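Local coordinates for KLLA0B12012p (Kluyveromyces lactis, PDB 6Y3P), which probably binds ATP through its C-terminal ATP-grasp domain, the part held in this chain, and is a direct partner of the mRNA decapping enzyme Dcp2, at residues L58-D61 with Q62-S65; Y76-A79 with I80-H84; E161-Q164 with A165-S169. All blocks are in the same frame, centred on the assembly; numbering follows the deposited sequence.

Contact 1: residues L58-D61 with Q62-S65; sequences LDMD and QLMS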
loop_
_atom_site.group_PDB
_atom_site.type_symbol
_atom_site.label_atom_id
_atom_site.label_comp_id
_atom_site.label_asym_id
_atom_site.label_seq_id
_atom_site.Cartn_x
_atom_site.Cartn_y
_atom_site.Cartn_z
ATOM N N LEU A 58 -10.899 16.926 -5.791
ATOM C CA LEU A 58 -9.733 17.818 -5.767
ATOM C C LEU A 58 -9.419 18.432 -7.135
ATOM O O LEU A 58 -9.805 17.870 -8.165
ATOM C CB LEU A 58 -8.508 17.127 -5.156
ATOM C CG LEU A 58 -8.689 16.498 -3.777
ATOM C CD1 LEU A 58 -7.460 15.721 -3.391
ATOM C CD2 LEU A 58 -9.004 17.539 -2.711
ATOM N N ASP A 59 -8.770 19.610 -7.131
ATOM C CA ASP A 59 -8.415 20.321 -8.352
ATOM C C ASP A 59 -6.917 20.258 -8.576
ATOM O O ASP A 59 -6.161 21.068 -8.028
ATOM C CB ASP A 59 -8.924 21.768 -8.325
ATOM C CG ASP A 59 -8.906 22.468 -9.685
ATOM O OD1 ASP A 59 -8.388 21.869 -10.670
ATOM O OD2 ASP A 59 -9.434 23.594 -9.776
ATOM N N MET A 60 -6.497 19.301 -9.421
ATOM C CA MET A 60 -5.091 19.038 -9.722
ATOM C C MET A 60 -4.418 20.175 -10.494
ATOM O O MET A 60 -3.218 20.396 -10.302
ATOM C CB MET A 60 -4.902 17.672 -10.412
ATOM C CG MET A 60 -5.367 16.477 -9.562
ATOM S SD MET A 60 -4.429 16.275 -8.031
ATOM C CE MET A 60 -5.716 15.975 -6.904
ATOM N N ASP A 61 -5.180 20.931 -11.297
ATOM C CA ASP A 61 -4.647 22.086 -12.036
ATOM C C ASP A 61 -4.335 23.262 -11.095
ATOM O O ASP A 61 -3.330 23.941 -11.284
ATOM C CB ASP A 61 -5.585 22.508 -13.190
ATOM C CG ASP A 61 -5.743 21.440 -14.267
ATOM O OD1 ASP A 61 -6.817 20.806 -14.319
ATOM O OD2 ASP A 61 -4.778 21.225 -15.042
ATOM N N GLN A 62 -5.187 23.486 -10.077
ATOM C CA GLN A 62 -5.013 24.539 -9.066
ATOM C C GLN A 62 -3.939 24.172 -8.019
ATOM O O GLN A 62 -3.464 25.041 -7.290
ATOM C CB GLN A 62 -6.353 24.859 -8.389
ATOM C CG GLN A 62 -7.120 25.946 -9.087
ATOM C CD GLN A 62 -7.140 27.211 -8.284
ATOM O OE1 GLN A 62 -6.139 27.916 -8.164
ATOM N NE2 GLN A 62 -8.301 27.551 -7.756
ATOM N N LEU A 63 -3.574 22.885 -7.946
ATOM C CA LEU A 63 -2.560 22.375 -7.030
ATOM C C LEU A 63 -1.173 22.595 -7.626
ATOM O O LEU A 63 -0.224 22.889 -6.893
ATOM C CB LEU A 63 -2.825 20.877 -6.740
ATOM C CG LEU A 63 -1.886 20.119 -5.800
ATOM C CD1 LEU A 63 -1.972 20.638 -4.359
ATOM C CD2 LEU A 63 -2.216 18.648 -5.819
ATOM N N MET A 64 -1.052 22.434 -8.954
ATOM C CA MET A 64 0.227 22.612 -9.637
ATOM C C MET A 64 0.481 24.048 -10.089
ATOM O O MET A 64 1.615 24.370 -10.438
ATOM C CB MET A 64 0.396 21.623 -10.796
ATOM C CG MET A 64 -0.663 21.733 -11.847
ATOM S SD MET A 64 -0.296 20.606 -13.190
ATOM C CE MET A 64 -1.942 20.135 -13.674
ATOM N N SER A 65 -0.547 24.908 -10.043
ATOM C CA SER A 65 -0.455 26.303 -10.485
ATOM C C SER A 65 -0.626 27.345 -9.374
ATOM O O SER A 65 -0.152 28.486 -9.526
ATOM C CB SER A 65 -1.464 26.574 -11.599
ATOM O OG SER A 65 -2.803 26.627 -11.133
#

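Contact 2: residues Y76-A79 with I80-H84; sequences YRKA and IIRKH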
loop_
_atom_site.group_PDB
_atom_site.type_symbol
_atom_site.label_atom_id
_atom_site.label_comp_id
_atom_site.label_asym_id
_atom_site.label_seq_id
_atom_site.Cartn_x
_atom_site.Cartn_y
_atom_site.Cartn_z
ATOM N N TYR A 76 1.677 13.132 -9.172
ATOM C CA TYR A 76 2.403 12.026 -9.794
ATOM C C TYR A 76 2.709 10.948 -8.775
ATOM O O TYR A 76 3.693 11.047 -8.048
ATOM C CB TYR A 76 3.701 12.525 -10.478
ATOM C CG TYR A 76 3.477 13.518 -11.597
ATOM C CD1 TYR A 76 2.982 13.107 -12.832
ATOM C CD2 TYR A 76 3.721 14.872 -11.412
ATOM C CE1 TYR A 76 2.734 14.018 -13.853
ATOM C CE2 TYR A 76 3.505 15.789 -12.432
ATOM C CZ TYR A 76 3.018 15.357 -13.658
ATOM O OH TYR A 76 2.811 16.253 -14.679
ATOM N N ARG A 77 1.870 9.926 -8.701
ATOM C CA ARG A 77 2.112 8.881 -7.734
ATOM C C ARG A 77 1.920 7.457 -8.316
ATOM O O ARG A 77 1.964 6.485 -7.571
ATOM C CB ARG A 77 1.285 9.143 -6.458
ATOM C CG ARG A 77 -0.196 8.892 -6.551
ATOM C CD ARG A 77 -1.036 10.150 -6.654
ATOM N NE ARG A 77 -2.321 9.781 -7.255
ATOM C CZ ARG A 77 -3.434 9.538 -6.573
ATOM N NH1 ARG A 77 -4.535 9.147 -7.206
ATOM N NH2 ARG A 77 -3.463 9.699 -5.258
ATOM N N LYS A 78 1.774 7.348 -9.646
ATOM C CA LYS A 78 1.589 6.102 -10.416
ATOM C C LYS A 78 2.718 5.094 -10.183
ATOM O O LYS A 78 2.464 3.890 -10.134
ATOM C CB LYS A 78 1.439 6.440 -11.915
ATOM C CG LYS A 78 1.816 5.348 -12.905
ATOM C CD LYS A 78 1.178 5.596 -14.247
ATOM C CE LYS A 78 1.559 4.523 -15.221
ATOM N NZ LYS A 78 0.770 4.602 -16.477
ATOM N N ALA A 79 3.956 5.603 -10.002
ATOM C CA ALA A 79 5.176 4.839 -9.727
ATOM C C ALA A 79 5.094 4.036 -8.410
ATOM O O ALA A 79 5.899 3.130 -8.222
ATOM C CB ALA A 79 6.383 5.776 -9.710
ATOM N N ILE A 80 4.138 4.356 -7.498
ATOM C CA ILE A 80 3.992 3.597 -6.249
ATOM C C ILE A 80 2.579 3.012 -6.092
ATOM O O ILE A 80 2.460 1.910 -5.579
ATOM C CB ILE A 80 4.484 4.337 -4.951
ATOM C CG1 ILE A 80 3.488 5.406 -4.434
ATOM C CG2 ILE A 80 5.886 4.931 -5.143
ATOM C CD1 ILE A 80 3.684 5.816 -2.998
ATOM N N ILE A 81 1.518 3.701 -6.553
ATOM C CA ILE A 81 0.147 3.169 -6.389
ATOM C C ILE A 81 -0.221 2.136 -7.472
ATOM O O ILE A 81 -1.204 1.415 -7.305
ATOM C CB ILE A 81 -0.951 4.254 -6.206
ATOM C CG1 ILE A 81 -1.009 5.249 -7.400
ATOM C CG2 ILE A 81 -0.776 4.962 -4.860
ATOM C CD1 ILE A 81 -2.349 6.014 -7.569
ATOM N N ARG A 82 0.594 2.003 -8.529
ATOM C CA ARG A 82 0.345 0.983 -9.549
ATOM C C ARG A 82 1.340 -0.145 -9.342
ATOM O O ARG A 82 2.540 0.071 -9.487
ATOM C CB ARG A 82 0.419 1.560 -10.976
ATOM C CG ARG A 82 -0.722 2.520 -11.321
ATOM C CD ARG A 82 -1.953 1.819 -11.882
ATOM N NE ARG A 82 -1.684 1.128 -13.148
ATOM C CZ ARG A 82 -1.705 1.705 -14.349
ATOM N NH1 ARG A 82 -1.973 3.001 -14.468
ATOM N NH2 ARG A 82 -1.452 0.990 -15.437
ATOM N N LYS A 83 0.840 -1.345 -8.982
ATOM C CA LYS A 83 1.653 -2.534 -8.679
ATOM C C LYS A 83 2.587 -2.955 -9.840
ATOM O O LYS A 83 3.659 -3.485 -9.559
ATOM C CB LYS A 83 0.774 -3.709 -8.163
ATOM C CG LYS A 83 1.507 -4.961 -7.607
ATOM C CD LYS A 83 2.789 -4.695 -6.775
ATOM C CE LYS A 83 3.736 -5.882 -6.675
ATOM N NZ LYS A 83 3.279 -6.905 -5.680
ATOM N N HIS A 84 2.249 -2.659 -11.114
ATOM C CA HIS A 84 3.173 -2.995 -12.200
ATOM C C HIS A 84 4.368 -2.030 -12.136
ATOM O O HIS A 84 5.528 -2.459 -12.116
ATOM C CB HIS A 84 2.478 -2.975 -13.579
ATOM C CG HIS A 84 3.419 -3.071 -14.751
ATOM N ND1 HIS A 84 3.941 -1.934 -15.357
ATOM C CD2 HIS A 84 3.900 -4.163 -15.396
ATOM C CE1 HIS A 84 4.725 -2.368 -16.333
ATOM N NE2 HIS A 84 4.727 -3.699 -16.405
#

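Contact 3: residues E161-Q164 with A165-S169; sequences EQLQ and AIFDS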
loop_
_atom_site.group_PDB
_atom_site.type_symbol
_atom_site.label_atom_id
_atom_site.label_comp_id
_atom_site.label_asym_id
_atom_site.label_seq_id
_atom_site.Cartn_x
_atom_site.Cartn_y
_atom_site.Cartn_z
ATOM N N GLU A 161 9.759 -25.540 -15.716
ATOM C CA GLU A 161 9.098 -26.813 -16.098
ATOM C C GLU A 161 7.713 -26.962 -15.451
ATOM O O GLU A 161 6.749 -27.350 -16.134
ATOM C CB GLU A 161 9.974 -28.065 -15.852
ATOM C CG GLU A 161 10.907 -27.988 -14.653
ATOM C CD GLU A 161 12.328 -27.512 -14.922
ATOM O OE1 GLU A 161 12.542 -26.281 -15.042
ATOM O OE2 GLU A 161 13.236 -28.376 -14.963
ATOM N N GLN A 162 7.603 -26.576 -14.158
ATOM C CA GLN A 162 6.335 -26.604 -13.440
ATOM C C GLN A 162 5.327 -25.643 -14.123
ATOM O O GLN A 162 4.207 -26.045 -14.436
ATOM C CB GLN A 162 6.550 -26.274 -11.961
ATOM C CG GLN A 162 7.024 -27.465 -11.153
ATOM C CD GLN A 162 7.733 -27.087 -9.871
ATOM O OE1 GLN A 162 7.884 -25.910 -9.504
ATOM N NE2 GLN A 162 8.221 -28.092 -9.165
ATOM N N LEU A 163 5.775 -24.424 -14.456
ATOM C CA LEU A 163 4.975 -23.445 -15.197
ATOM C C LEU A 163 4.588 -23.985 -16.574
ATOM O O LEU A 163 3.442 -23.826 -16.989
ATOM C CB LEU A 163 5.737 -22.124 -15.329
ATOM C CG LEU A 163 4.967 -20.929 -15.875
ATOM C CD1 LEU A 163 3.697 -20.620 -15.039
ATOM C CD2 LEU A 163 5.865 -19.719 -15.952
ATOM N N GLN A 164 5.528 -24.665 -17.246
ATOM C CA GLN A 164 5.337 -25.296 -18.553
ATOM C C GLN A 164 4.253 -26.387 -18.495
ATOM O O GLN A 164 3.438 -26.476 -19.403
ATOM C CB GLN A 164 6.684 -25.845 -19.088
ATOM C CG GLN A 164 6.611 -26.524 -20.488
ATOM C CD GLN A 164 6.188 -25.570 -21.583
ATOM O OE1 GLN A 164 6.925 -24.671 -21.988
ATOM N NE2 GLN A 164 4.980 -25.733 -22.071
ATOM N N ALA A 165 4.253 -27.206 -17.421
ATOM C CA ALA A 165 3.289 -28.282 -17.181
ATOM C C ALA A 165 1.900 -27.696 -16.894
ATOM O O ALA A 165 0.901 -28.262 -17.333
ATOM C CB ALA A 165 3.754 -29.142 -16.011
ATOM N N ILE A 166 1.839 -26.548 -16.188
ATOM C CA ILE A 166 0.581 -25.865 -15.897
ATOM C C ILE A 166 -0.067 -25.445 -17.232
ATOM O O ILE A 166 -1.228 -25.796 -17.485
ATOM C CB ILE A 166 0.780 -24.663 -14.940
ATOM C CG1 ILE A 166 1.197 -25.125 -13.516
ATOM C CG2 ILE A 166 -0.491 -23.783 -14.881
ATOM C CD1 ILE A 166 1.667 -23.987 -12.612
ATOM N N PHE A 167 0.714 -24.738 -18.101
ATOM C CA PHE A 167 0.261 -24.267 -19.417
ATOM C C PHE A 167 -0.155 -25.387 -20.351
ATOM O O PHE A 167 -1.140 -25.226 -21.063
ATOM C CB PHE A 167 1.299 -23.342 -20.086
ATOM C CG PHE A 167 1.094 -21.895 -19.702
ATOM C CD1 PHE A 167 0.166 -21.112 -20.365
ATOM C CD2 PHE A 167 1.761 -21.347 -18.612
ATOM C CE1 PHE A 167 -0.071 -19.799 -19.962
ATOM C CE2 PHE A 167 1.556 -20.018 -18.238
ATOM C CZ PHE A 167 0.625 -19.260 -18.894
ATOM N N ASP A 168 0.586 -26.510 -20.354
ATOM C CA ASP A 168 0.297 -27.700 -21.150
ATOM C C ASP A 168 -1.060 -28.293 -20.744
ATOM O O ASP A 168 -1.843 -28.689 -21.608
ATOM C CB ASP A 168 1.394 -28.764 -20.921
ATOM C CG ASP A 168 2.719 -28.551 -21.634
ATOM O OD1 ASP A 168 2.849 -27.554 -22.368
ATOM O OD2 ASP A 168 3.631 -29.373 -21.439
ATOM N N SER A 169 -1.327 -28.346 -19.416
ATOM C CA SER A 169 -2.571 -28.871 -18.856
ATOM C C SER A 169 -3.785 -27.972 -19.141
ATOM O O SER A 169 -4.915 -28.460 -19.057
ATOM C CB SER A 169 -2.423 -29.167 -17.365
ATOM O OG SER A 169 -2.517 -28.008 -16.555
#

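Contact 1: residues L58-D61 with Q62-S65
Met64 N donates to Met60 O at 3.3 Å, closing a turn of helix 60-65. The other backbone bonds are weak. Asp59 O receives both Gln62 N and Leu63 N in this way, Met60 O also receives Leu63 N, and Ser65 N reaches Asp61 O.

Side chains add polar bonds at both ends of the turn. Ser65 OG donates to Asp61 O over 2.7 Å, with a C=O...OG angle of 134°. The hydroxyl stands between the backbone N and the carbonyl carbon (chi1 73°), and this turns it back onto the carbonyl one turn earlier. Asp61 O thus takes the hydroxyl and, weakly, the backbone N of the same residue. At the other end Asp59 is the N-cap. Its OD1 accepts weakly from Asp61 N at 3.4 Å, while Asp59 N is bonded to Tyr69 OH.

Apolar and mixed contacts line the sides of the turn. Asp59 OD2 lies 3.4 Å from Gln62 CG, so the carboxylate meets the aliphatic part of the glutamine. The Gln62 amide is turned 80° from it, and Gln62 OE1 is bonded to Asn66 ND2. Met60 and Leu63 run side by side, with Met60 SD 3.9 Å from Leu63 CD2. Met64 and Asp61 do likewise, and Met64 CE comes 3.3 Å from Asp61 OD2.

The helix belongs to a beta-alpha-beta unit, between strands 48-52 and 69-71 of the parallel sheet. Leu63 packs on Tyr69 of that sheet, and Leu63 O is bonded to Asn324 ND2. The chemistry implies a short, surface-lying turn whose backbone bonding is mostly weak and is supplemented by a weak aspartate cap in front and a serine hydroxyl behind.

Contact 2: residues Y76-A79 with I80-H84
The Arg77 guanidinium has Ile81 CD1 over one face, 3.5 Å above its plane and offset toward the rim. The same methyl also touches the arginine stem, 3.7 Å from Arg77 CG. Arg77 NH2 forms a salt bridge with Glu327, and the group also makes a cation-pi contact with Tyr55. The Arg82 guanidinium is met obliquely by Lys78, whose NZ lies 3.8 Å from Arg82 NH1. These are two positive ends close together. The Lys78 chain is extended beyond CG, which carries its amine up to the arginine, and Lys78 also makes a cation-pi contact with Tyr85.

The backbone turn is tied at Arg77, the N-cap of helix 78-81. Arg77 O accepts from Ile81 N at 3.0 Å, in the carbonyl plane, with a nearly straight N-H...O angle of 169°. Ile80 N also donates to it at 3.0 Å, but from 49° above that plane. Ile81 CG1 sits between its backbone N and carbonyl carbon (chi1 58°), and this brings it 3.2 Å from Arg77 O. Arg82 N donates to Lys78 O at 3.1 Å. Arg82 then leaves helical angles and serves as N-cap of helix 83-95.

The turn joins helices 78-81 and 83-95 and packs against helix 290-313 and strand 341-347. Ile80 lies on Phe308 and Ala311 of that helix, and both Ile80 and Ile81 touch Val346 of the strand. Ala79 O is bonded to Thr89 OG1 on helix 83-95, and Lys83 NZ reaches Gln198 on strand 194-200 and Leu344 O on strand 341-347.

Contact 3: residues E161-Q164 with A165-S169
Gln164 NE2 is held by two acceptors: Asp168 OD1, 2.8 Å away, and Ala117 O from outside the helix. The amide meets the carboxylate from above its plane, with the two planes 41° apart, while OD1 itself lies close to the plane of the amide. Gln164 CG is anti to the backbone N (chi1 -179°) and the chain bends at chi2 (63°), which folds the amide along the helix toward the residue one turn on. Replacing Asp168 by an alanine would probably leave Gln164 NE2 with Ala117 O as its remaining acceptor of the two, and its amide freer to turn.

Four backbone bonds span the turn, from Ala165 N to Glu161 O at 2.8 Å through Asp168 N to Gln164 O at 3.0 Å. Ser169 OG donates to Ile166 O over 2.7 Å and is also bonded to Arg155 NH1.

Leu163 and Phe167 lie side by side, with Leu163 CD1 3.9 Å from Phe167 CE2. Leu163 O sits at the ring edge, in its plane, 3.4 Å from Phe167 CD2. Phe167 meets Phe195 edge-to-face.

The helix is thus amphipathic: Leu163, Ile166 and Phe167 face the sheet that holds strand 140-145, and Leu163 and Phe167 also pack on helix 120-125, while Gln164 and Asp168 pair on a more open flank.

Overall arrangement
Each contact is local, within one turn or so of chain, and no two share a helix. Contact 1 is a surface contact on the crossover helix of the parallel sheet. Contacts 2 and 3 are partly buried. Contact 2 lies nearest the middle of the chain, about 10 Å from its centre, while contact 3 is about 32 Å out, on a helix over the separate five-stranded antiparallel sheet. Centres of contacts 1 and 2 are about 19 Å apart, and those of contacts 1 and 3 about 50 Å. Contact 1 rests on mostly weak backbone bonds with a weak aspartate cap and a serine hydroxyl bond, contact 2 on cationic side chains and isoleucines, and contact 3 on regular helical bonding with an amide-carboxylate pair.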